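Local atomic coordinates of succinate-semialdehyde dehydrogenase (Streptococcus pyogenes MGAS1882, PDB entry 4OGD), a protein that probably oxidises succinic semialdehyde to succinate, using NADP+ as the hydride-accepting cofactor, as a member of the aldehyde dehydrogenase family. Residues K37-E42 with E46-Q51; D93-K98 with V141-F146; L103-L108 with Q114-K119. All coordinates share one frame; numbering follows the deposited sequence.

From the N terminus, contact 1 (37-42 with 46-51) closes first, a tight turn in which helix 22-41 hands over to helix 45-61. The chain then runs through helix 78-103, where contact 2 opens at 93-98; it does not close until 141-146 on helix 136-148. Within that loop lies the whole of contact 3, the hairpin that pairs 103-108 with 114-119. Contacts 1 and 2 have centres about 13 Å apart and touch directly, as where Trp39 and Gln51 meet Phe146, which ties the N-terminal helices to helix 136-148. The centre of contact 3 lies about 20 Å from each of theirs, and like contact 1 it meets the second subunit.

Contact 1 of 3, residues K37-E42 with E46-Q51; sequences KKWRKE and EERKAQ
Arg48 lies over one face of the Trp39 indole and carries the direct contact between 37-42 and 46-51. Its CD methylene sits almost squarely above the six-membered ring, 3.5 Å from the centroid, as a CH-pi contact. The guanidinium continues over the five-membered ring as a cation-pi pair, with Arg48 CZ 4.4 Å from that centroid and 19° off the ring normal. The closest approach is Arg48 NH1 to Trp39 CG, 3.4 Å. Ring and guanidinium planes are 43° apart, so the group is tilted over the indole and does not stack flat on it. A bend of the arginine chain at its third torsion (chi3 -53°) turns the guanidinium from the CD position toward the pyrrole part of the ring.

Water 1 completes the link in the plane of the guanidinium, at its edge. It accepts from Arg48 NH1 at 2.9 Å and donates to Trp39 O at 2.8 Å, so the same tryptophan is engaged through both its ring and its carbonyl. Two consecutive helices are joined here by a short turn: helix 22-41 ends, Glu42 leaves helical geometry, and helix 45-61 starts within a few residues. His44 in that turn packs its ring against Trp39 and hydrogen-bonds Glu42 and Glu47.

Further out, Arg48 is positioned by helix 136-148, whose end offers Ile147 O to NH2 and, more weakly, Phe146 O to NE. With NH1 on the water, all three nitrogens of this buried guanidinium have polar partners. Next to Arg48 in sequence, Lys49 turns toward helix 78-103: its NZ forms a salt bridge with Glu46 OE2 at 2.9 Å and a second with Asp100. Elsewhere on helix 22-41, Lys37 forms a salt bridge with Glu408 of the second subunit.

Contact 2 of 3, residues D93-K98 with V141-F146; sequences DYYADK and VFAPNF
Tyr95 and Pro144 meet by a CH-pi contact: the proline presents CB over the middle of the tyrosine ring, 4.0 Å from the centroid and 12° off the normal. Pro144 CD extends the overlap toward another part of the same face, reaching Tyr95 CD2 at 3.9 Å. The other face of the ring is taken by Tyr94, its neighbour in sequence, whose CD1 lies 3.7 Å above the plane and over the centre. Tyr95 is thus sandwiched between a proline and the rim of a second tyrosine.

Apolar packing adds Ala143, whose methyl group touches Tyr95 CD2 at 3.6 Å, arriving obliquely to the ring. With chi1 at -80°, Tyr95 CG lies beside the backbone N and opposite the carbonyl carbon, which lets the ring reach along the Ala143-Pro144 surface.

Hydrogen bonds hold the two sides without crossing between them. The phenol OH of Tyr95 is tied to Ser439 O, fixing the far end of the ring. In helix 136-148, Asn145 ND2 donates to Val141 O at 2.9 Å with an N-H...O angle of 156°. Asn145 N reaches that oxygen from the opposite face of its plane, at 3.3 Å, so Val141 O accepts two donors at a kink where Pro144 has no N-H to give. Asn145 OD1 is bonded to Asn150.

The contact is buried helix-helix packing: helix 78-103 lies against helix 136-148, which leads from strand 124-128 to strand 152-155, a beta-alpha-beta crossover between neighbouring parallel strands of the Rossmann-like, mixed sheet of the aldehyde dehydrogenase fold.

Contact 3 of 3, residues L103-L108 with Q114-K119; sequences LMSTPL and QAYYLK
One face of the Tyr117 ring is covered by Thr106, whose CB stands 3.8 Å from the centroid and 18° off the normal in a CH-pi contact displaced toward the rim. At the edge of this ring, near its plane, Leu108 CD2 comes to 4.0 Å from Tyr117 CD2. A chi1 of 71° puts Tyr117 CG between its own backbone N and carbonyl carbon, which brings the ring round beside Thr106, both side chains pointing the same way. On the other face of the sheet the Tyr116 ring is met obliquely by Ser105 OG, 3.1 Å from CD1.

Thr106 and Tyr117 form an antiparallel hydrogen-bonded pair, Thr106 N to Tyr117 O at 3.0 Å and Tyr117 N to Thr106 O at 2.9 Å. Pro107 and Tyr116 follow as a non-hydrogen-bonded pair, a place where the missing proline N-H costs no bond. Leu108 N then donates to Ala115 O at 2.9 Å.

Beyond these direct bonds water 2 bridges Leu103 O and Lys119 N, and water 4 joins Leu108 O to Ala115 N. Water 3 sits beside the Thr106-Tyr117 pair, donating to Met104 O and to Tyr117 O, which Thr106 N also reaches, and accepting from Thr106 OG1.

These strands are a beta hairpin, widened by a third strand, 448-455, which bonds to Tyr116 and Leu118; the three-stranded sheet packs on the second subunit, consistent with the oligomerisation arm of aldehyde dehydrogenases.

Contact 1 of 3, residues K37-E42 with E46-Q51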
loop_
_atom_site.group_PDB
_atom_site.type_symbol
_atom_site.label_atom_id
_atom_site.label_comp_id
_atom_site.label_asym_id
_atom_site.label_seq_id
_atom_site.Cartn_x
_atom_site.Cartn_y
_atom_site.Cartn_z
ATOM N N LYS A 37 -6.224 12.539 17.910
ATOM C CA LYS A 37 -5.366 13.604 18.429
ATOM C C LYS A 37 -5.052 13.415 19.917
ATOM O O LYS A 37 -3.924 13.657 20.359
ATOM C CB LYS A 37 -6.004 14.978 18.203
ATOM C CG LYS A 37 -6.017 15.447 16.757
ATOM C CD LYS A 37 -4.616 15.820 16.269
ATOM C CE LYS A 37 -4.664 16.523 14.919
ATOM N NZ LYS A 37 -3.298 16.989 14.472
ATOM N N LYS A 38 -6.053 12.997 20.686
ATOM C CA LYS A 38 -5.854 12.711 22.104
ATOM C C LYS A 38 -4.803 11.626 22.328
ATOM O O LYS A 38 -3.933 11.750 23.191
ATOM C CB LYS A 38 -7.186 12.322 22.766
ATOM C CG LYS A 38 -7.048 11.802 24.199
ATOM C CD LYS A 38 -8.409 11.532 24.811
ATOM C CE LYS A 38 -8.278 10.936 26.204
ATOM N NZ LYS A 38 -9.619 10.844 26.839
ATOM N N TRP A 39 -4.878 10.559 21.542
ATOM C CA TRP A 39 -3.949 9.454 21.689
ATOM C C TRP A 39 -2.544 9.811 21.196
ATOM O O TRP A 39 -1.566 9.184 21.597
ATOM C CB TRP A 39 -4.482 8.224 20.957
ATOM C CG TRP A 39 -5.615 7.528 21.664
ATOM C CD1 TRP A 39 -5.989 7.663 22.980
ATOM C CD2 TRP A 39 -6.520 6.580 21.085
ATOM N NE1 TRP A 39 -7.070 6.842 23.245
ATOM C CE2 TRP A 39 -7.413 6.171 22.100
ATOM C CE3 TRP A 39 -6.660 6.033 19.804
ATOM C CZ2 TRP A 39 -8.434 5.240 21.871
ATOM C CZ3 TRP A 39 -7.671 5.112 19.578
ATOM C CH2 TRP A 39 -8.543 4.720 20.607
ATOM N N ARG A 40 -2.448 10.816 20.328
ATOM C CA ARG A 40 -1.141 11.340 19.920
ATOM C C ARG A 40 -0.530 12.242 20.992
ATOM O O ARG A 40 0.684 12.225 21.212
ATOM C CB ARG A 40 -1.242 12.113 18.604
ATOM C CG ARG A 40 -1.165 11.252 17.363
ATOM C CD ARG A 40 0.143 10.472 17.288
ATOM N NE ARG A 40 1.298 11.330 17.042
ATOM C CZ ARG A 40 1.841 11.524 15.844
ATOM N NH1 ARG A 40 1.339 10.915 14.779
ATOM N NH2 ARG A 40 2.894 12.320 15.717
ATOM N N LYS A 41 -1.382 13.024 21.650
ATOM C CA LYS A 41 -0.947 14.007 22.642
ATOM C C LYS A 41 -0.661 13.400 24.012
ATOM O O LYS A 41 0.245 13.850 24.721
ATOM C CB LYS A 41 -2.009 15.096 22.800
ATOM C CG LYS A 41 -1.614 16.196 23.774
ATOM C CD LYS A 41 -2.723 17.219 23.956
ATOM C CE LYS A 41 -2.247 18.372 24.822
ATOM N NZ LYS A 41 -3.262 19.454 24.922
ATOM N N GLU A 42 -1.459 12.404 24.394
ATOM C CA GLU A 42 -1.328 11.743 25.691
ATOM C C GLU A 42 -1.076 10.254 25.480
ATOM O O GLU A 42 -1.638 9.657 24.560
ATOM C CB GLU A 42 -2.612 11.923 26.503
ATOM C CG GLU A 42 -3.116 13.363 26.576
ATOM C CD GLU A 42 -4.500 13.479 27.198
ATOM O OE1 GLU A 42 -5.109 12.434 27.506
ATOM O OE2 GLU A 42 -4.983 14.621 27.371
ATOM N N GLU A 46 -1.140 1.741 27.388
ATOM C CA GLU A 46 -1.450 0.695 28.368
ATOM C C GLU A 46 -2.961 0.510 28.562
ATOM O O GLU A 46 -3.434 -0.618 28.713
ATOM C CB GLU A 46 -0.752 0.967 29.708
ATOM C CG GLU A 46 0.764 0.787 29.654
ATOM C CD GLU A 46 1.175 -0.619 29.235
ATOM O OE1 GLU A 46 0.496 -1.585 29.639
ATOM O OE2 GLU A 46 2.182 -0.759 28.513
ATOM N N GLU A 47 -3.716 1.607 28.544
ATOM C CA GLU A 47 -5.166 1.513 28.616
ATOM C C GLU A 47 -5.722 0.746 27.421
ATOM O O GLU A 47 -6.577 -0.125 27.578
ATOM C CB GLU A 47 -5.799 2.900 28.666
ATOM C CG GLU A 47 -5.578 3.641 29.964
ATOM C CD GLU A 47 -6.138 5.043 29.914
ATOM O OE1 GLU A 47 -6.338 5.572 28.797
ATOM O OE2 GLU A 47 -6.389 5.619 30.989
ATOM N N ARG A 48 -5.242 1.066 26.225
ATOM C CA ARG A 48 -5.745 0.372 25.042
ATOM C C ARG A 48 -5.367 -1.107 25.070
ATOM O O ARG A 48 -6.160 -1.955 24.669
ATOM C CB ARG A 48 -5.291 1.047 23.739
ATOM C CG ARG A 48 -5.867 2.440 23.560
ATOM C CD ARG A 48 -5.708 2.973 22.125
ATOM N NE ARG A 48 -4.333 2.896 21.649
ATOM C CZ ARG A 48 -3.412 3.826 21.888
ATOM N NH1 ARG A 48 -3.721 4.907 22.608
ATOM N NH2 ARG A 48 -2.180 3.670 21.422
ATOM N N LYS A 49 -4.171 -1.427 25.558
ATOM C CA LYS A 49 -3.783 -2.832 25.679
ATOM C C LYS A 49 -4.738 -3.571 26.607
ATOM O O LYS A 49 -5.201 -4.666 26.291
ATOM C CB LYS A 49 -2.341 -2.970 26.187
ATOM C CG LYS A 49 -1.298 -2.632 25.125
ATOM C CD LYS A 49 0.054 -2.321 25.739
ATOM C CE LYS A 49 0.597 -3.487 26.539
ATOM N NZ LYS A 49 1.980 -3.202 27.043
ATOM N N ALA A 50 -5.031 -2.968 27.753
ATOM C CA ALA A 50 -5.933 -3.587 28.717
ATOM C C ALA A 50 -7.342 -3.707 28.151
ATOM O O ALA A 50 -8.026 -4.708 28.372
ATOM C CB ALA A 50 -5.954 -2.785 30.013
ATOM N N GLN A 51 -7.786 -2.675 27.446
ATOM C CA GLN A 51 -9.118 -2.687 26.853
ATOM C C GLN A 51 -9.250 -3.764 25.778
ATOM O O GLN A 51 -10.285 -4.415 25.675
ATOM C CB GLN A 51 -9.458 -1.300 26.296
ATOM C CG GLN A 51 -9.721 -0.263 27.393
ATOM C CD GLN A 51 -9.444 1.151 26.943
ATOM O OE1 GLN A 51 -9.244 1.405 25.758
ATOM N NE2 GLN A 51 -9.422 2.089 27.892
HETATM O O HOH W 1 -1.701 6.868 23.169
#

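Contact 2 of 3, residues D93-K98 with V141-F146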
loop_
_atom_site.group_PDB
_atom_site.type_symbol
_atom_site.label_atom_id
_atom_site.label_comp_id
_atom_site.label_asym_id
_atom_site.label_seq_id
_atom_site.Cartn_x
_atom_site.Cartn_y
_atom_site.Cartn_z
ATOM N N ASP A 93 -5.977 -10.735 21.883
ATOM C CA ASP A 93 -4.921 -10.978 22.868
ATOM C C ASP A 93 -3.538 -10.861 22.228
ATOM O O ASP A 93 -2.619 -10.309 22.832
ATOM C CB ASP A 93 -5.082 -12.349 23.533
ATOM C CG ASP A 93 -6.124 -12.358 24.642
ATOM O OD1 ASP A 93 -6.359 -11.307 25.295
ATOM O OD2 ASP A 93 -6.708 -13.440 24.862
ATOM N N TYR A 94 -3.396 -11.367 20.999
ATOM C CA TYR A 94 -2.131 -11.286 20.273
ATOM C C TYR A 94 -1.632 -9.846 20.144
ATOM O O TYR A 94 -0.510 -9.539 20.529
ATOM C CB TYR A 94 -2.294 -11.919 18.890
ATOM C CG TYR A 94 -1.091 -11.841 17.959
ATOM C CD1 TYR A 94 -1.044 -10.901 16.939
ATOM C CD2 TYR A 94 -0.033 -12.741 18.074
ATOM C CE1 TYR A 94 0.033 -10.838 16.075
ATOM C CE2 TYR A 94 1.049 -12.688 17.212
ATOM C CZ TYR A 94 1.075 -11.736 16.212
ATOM O OH TYR A 94 2.150 -11.696 15.361
ATOM N N TYR A 95 -2.463 -8.956 19.614
ATOM C CA TYR A 95 -1.994 -7.596 19.370
ATOM C C TYR A 95 -1.779 -6.811 20.664
ATOM O O TYR A 95 -0.891 -5.971 20.745
ATOM C CB TYR A 95 -2.914 -6.867 18.385
ATOM C CG TYR A 95 -2.607 -7.276 16.963
ATOM C CD1 TYR A 95 -1.399 -6.916 16.373
ATOM C CD2 TYR A 95 -3.507 -8.034 16.220
ATOM C CE1 TYR A 95 -1.096 -7.290 15.083
ATOM C CE2 TYR A 95 -3.213 -8.420 14.926
ATOM C CZ TYR A 95 -2.006 -8.046 14.363
ATOM O OH TYR A 95 -1.685 -8.415 13.074
ATOM N N ALA A 96 -2.576 -7.107 21.683
ATOM C CA ALA A 96 -2.324 -6.511 22.992
ATOM C C ALA A 96 -0.992 -6.999 23.574
ATOM O O ALA A 96 -0.232 -6.216 24.162
ATOM C CB ALA A 96 -3.480 -6.793 23.941
ATOM N N ASP A 97 -0.705 -8.290 23.410
ATOM C CA ASP A 97 0.539 -8.859 23.931
ATOM C C ASP A 97 1.757 -8.380 23.162
ATOM O O ASP A 97 2.824 -8.181 23.740
ATOM C CB ASP A 97 0.503 -10.389 23.911
ATOM C CG ASP A 97 -0.326 -10.976 25.040
ATOM O OD1 ASP A 97 -0.604 -10.264 26.025
ATOM O OD2 ASP A 97 -0.682 -12.168 24.943
ATOM N N LYS A 98 1.591 -8.196 21.855
ATOM C CA LYS A 98 2.706 -7.837 20.988
ATOM C C LYS A 98 2.908 -6.332 20.869
ATOM O O LYS A 98 3.856 -5.892 20.229
ATOM C CB LYS A 98 2.498 -8.418 19.590
ATOM C CG LYS A 98 2.634 -9.929 19.490
ATOM C CD LYS A 98 4.081 -10.360 19.655
ATOM C CE LYS A 98 4.196 -11.875 19.642
ATOM N NZ LYS A 98 5.613 -12.330 19.775
ATOM N N VAL A 141 -8.469 -6.127 11.535
ATOM C CA VAL A 141 -8.029 -4.747 11.350
ATOM C C VAL A 141 -8.256 -3.862 12.566
ATOM O O VAL A 141 -7.472 -2.943 12.800
ATOM C CB VAL A 141 -8.636 -4.095 10.084
ATOM C CG1 VAL A 141 -8.132 -4.807 8.856
ATOM C CG2 VAL A 141 -10.150 -4.124 10.121
ATOM N N PHE A 142 -9.303 -4.130 13.352
ATOM C CA PHE A 142 -9.507 -3.337 14.557
ATOM C C PHE A 142 -8.366 -3.520 15.563
ATOM O O PHE A 142 -7.862 -2.536 16.113
ATOM C CB PHE A 142 -10.851 -3.653 15.224
ATOM C CG PHE A 142 -10.991 -3.033 16.581
ATOM C CD1 PHE A 142 -11.159 -1.661 16.710
ATOM C CD2 PHE A 142 -10.915 -3.812 17.727
ATOM C CE1 PHE A 142 -11.265 -1.071 17.967
ATOM C CE2 PHE A 142 -11.011 -3.224 18.986
ATOM C CZ PHE A 142 -11.191 -1.865 19.101
ATOM N N ALA A 143 -7.972 -4.766 15.822
ATOM C CA ALA A 143 -6.963 -5.023 16.857
ATOM C C ALA A 143 -5.654 -4.249 16.628
ATOM O O ALA A 143 -5.210 -3.520 17.520
ATOM C CB ALA A 143 -6.702 -6.530 17.038
ATOM N N PRO A 144 -5.040 -4.377 15.432
ATOM C CA PRO A 144 -3.783 -3.630 15.271
ATOM C C PRO A 144 -3.960 -2.109 15.205
ATOM O O PRO A 144 -3.140 -1.369 15.747
ATOM C CB PRO A 144 -3.222 -4.168 13.946
ATOM C CG PRO A 144 -4.432 -4.646 13.198
ATOM C CD PRO A 144 -5.324 -5.228 14.259
ATOM N N ASN A 145 -5.012 -1.631 14.554
ATOM C CA ASN A 145 -5.213 -0.193 14.495
ATOM C C ASN A 145 -5.528 0.431 15.853
ATOM O O ASN A 145 -5.069 1.530 16.160
ATOM C CB ASN A 145 -6.256 0.172 13.433
ATOM C CG ASN A 145 -5.689 0.070 12.021
ATOM O OD1 ASN A 145 -4.855 0.881 11.621
ATOM N ND2 ASN A 145 -6.128 -0.939 11.270
ATOM N N PHE A 146 -6.297 -0.279 16.670
ATOM C CA PHE A 146 -6.612 0.202 18.006
ATOM C C PHE A 146 -5.330 0.322 18.828
ATOM O O PHE A 146 -5.111 1.324 19.525
ATOM C CB PHE A 146 -7.600 -0.756 18.663
ATOM C CG PHE A 146 -8.010 -0.362 20.056
ATOM C CD1 PHE A 146 -8.634 0.855 20.297
ATOM C CD2 PHE A 146 -7.800 -1.232 21.118
ATOM C CE1 PHE A 146 -9.025 1.210 21.580
ATOM C CE2 PHE A 146 -8.189 -0.886 22.404
ATOM C CZ PHE A 146 -8.799 0.338 22.633
#

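Contact 3 of 3, residues L103-L108 with Q114-K119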
loop_
_atom_site.group_PDB
_atom_site.type_symbol
_atom_site.label_atom_id
_atom_site.label_comp_id
_atom_site.label_asym_id
_atom_site.label_seq_id
_atom_site.Cartn_x
_atom_site.Cartn_y
_atom_site.Cartn_z
ATOM N N LEU A 103 5.593 -1.779 18.467
ATOM C CA LEU A 103 5.650 -0.312 18.460
ATOM C C LEU A 103 7.042 0.250 18.745
ATOM O O LEU A 103 7.249 1.465 18.687
ATOM C CB LEU A 103 4.664 0.249 19.483
ATOM C CG LEU A 103 3.196 0.231 19.072
ATOM C CD1 LEU A 103 2.292 0.514 20.260
ATOM C CD2 LEU A 103 2.978 1.265 17.975
ATOM N N MET A 104 7.988 -0.629 19.060
ATOM C CA MET A 104 9.349 -0.200 19.373
ATOM C C MET A 104 9.988 0.600 18.235
ATOM O O MET A 104 9.769 0.308 17.056
ATOM C CB MET A 104 10.208 -1.425 19.678
ATOM C CG MET A 104 11.489 -1.130 20.432
ATOM S SD MET A 104 12.410 -2.648 20.752
ATOM C CE MET A 104 11.220 -3.891 20.272
ATOM N N SER A 105 10.774 1.614 18.593
ATOM C CA SER A 105 11.573 2.345 17.617
ATOM C C SER A 105 12.502 1.377 16.893
ATOM O O SER A 105 12.928 0.368 17.462
ATOM C CB SER A 105 12.395 3.426 18.329
ATOM O OG SER A 105 13.167 4.183 17.416
ATOM N N THR A 106 12.815 1.684 15.640
ATOM C CA THR A 106 13.695 0.841 14.837
ATOM C C THR A 106 14.975 1.578 14.461
ATOM O O THR A 106 14.949 2.487 13.639
ATOM C CB THR A 106 12.990 0.390 13.539
ATOM O OG1 THR A 106 11.820 -0.364 13.872
ATOM C CG2 THR A 106 13.919 -0.473 12.687
ATOM N N PRO A 107 16.109 1.183 15.061
ATOM C CA PRO A 107 17.386 1.790 14.677
ATOM C C PRO A 107 17.752 1.467 13.237
ATOM O O PRO A 107 17.449 0.374 12.736
ATOM C CB PRO A 107 18.391 1.120 15.622
ATOM C CG PRO A 107 17.573 0.621 16.769
ATOM C CD PRO A 107 16.269 0.205 16.149
ATOM N N LEU A 108 18.397 2.425 12.584
ATOM C CA LEU A 108 18.843 2.266 11.211
ATOM C C LEU A 108 20.359 2.352 11.154
ATOM O O LEU A 108 20.964 3.284 11.692
ATOM C CB LEU A 108 18.220 3.337 10.322
ATOM C CG LEU A 108 16.701 3.288 10.167
ATOM C CD1 LEU A 108 16.160 4.619 9.662
ATOM C CD2 LEU A 108 16.311 2.175 9.209
ATOM N N GLN A 114 23.133 9.464 13.276
ATOM C CA GLN A 114 22.227 8.652 14.084
ATOM C C GLN A 114 20.870 8.635 13.389
ATOM O O GLN A 114 20.341 9.688 13.033
ATOM C CB GLN A 114 22.080 9.231 15.496
ATOM C CG GLN A 114 21.014 8.526 16.355
ATOM C CD GLN A 114 20.566 9.337 17.571
ATOM O OE1 GLN A 114 19.438 9.187 18.050
ATOM N NE2 GLN A 114 21.446 10.198 18.072
ATOM N N ALA A 115 20.310 7.447 13.197
ATOM C CA ALA A 115 19.038 7.313 12.488
ATOM C C ALA A 115 18.159 6.231 13.099
ATOM O O ALA A 115 18.650 5.181 13.522
ATOM C CB ALA A 115 19.284 7.006 11.010
ATOM N N TYR A 116 16.858 6.495 13.134
ATOM C CA TYR A 116 15.868 5.487 13.515
ATOM C C TYR A 116 14.524 5.874 12.927
ATOM O O TYR A 116 14.356 6.976 12.421
ATOM C CB TYR A 116 15.757 5.356 15.040
ATOM C CG TYR A 116 15.385 6.635 15.758
ATOM C CD1 TYR A 116 14.066 6.897 16.112
ATOM C CD2 TYR A 116 16.359 7.572 16.096
ATOM C CE1 TYR A 116 13.724 8.069 16.782
ATOM C CE2 TYR A 116 16.027 8.737 16.764
ATOM C CZ TYR A 116 14.714 8.981 17.103
ATOM O OH TYR A 116 14.391 10.146 17.768
ATOM N N TYR A 117 13.556 4.972 12.977
ATOM C CA TYR A 117 12.209 5.405 12.652
ATOM C C TYR A 117 11.206 4.961 13.691
ATOM O O TYR A 117 11.335 3.890 14.282
ATOM C CB TYR A 117 11.786 5.020 11.221
ATOM C CG TYR A 117 11.533 3.548 10.949
ATOM C CD1 TYR A 117 10.283 2.986 11.187
ATOM C CD2 TYR A 117 12.521 2.744 10.397
ATOM C CE1 TYR A 117 10.034 1.653 10.912
ATOM C CE2 TYR A 117 12.274 1.398 10.113
ATOM C CZ TYR A 117 11.024 0.870 10.384
ATOM O OH TYR A 117 10.749 -0.457 10.110
ATOM N N LEU A 118 10.222 5.820 13.916
ATOM C CA LEU A 118 9.148 5.530 14.845
ATOM C C LEU A 118 7.993 4.912 14.077
ATOM O O LEU A 118 7.916 5.036 12.851
ATOM C CB LEU A 118 8.698 6.820 15.529
ATOM C CG LEU A 118 9.821 7.559 16.262
ATOM C CD1 LEU A 118 9.342 8.918 16.726
ATOM C CD2 LEU A 118 10.316 6.740 17.451
ATOM N N LYS A 119 7.110 4.223 14.793
ATOM C CA LYS A 119 5.884 3.718 14.190
ATOM C C LYS A 119 4.730 4.422 14.864
ATOM O O LYS A 119 4.416 4.158 16.024
ATOM C CB LYS A 119 5.782 2.202 14.338
ATOM C CG LYS A 119 6.793 1.456 13.487
ATOM C CD LYS A 119 6.856 -0.026 13.837
ATOM C CE LYS A 119 7.854 -0.735 12.936
ATOM N NZ LYS A 119 8.079 -2.160 13.336
HETATM O O HOH W 2 8.136 3.693 17.482
HETATM O O HOH W 3 9.869 1.495 14.512
HETATM O O HOH W 4 21.777 5.026 13.641
#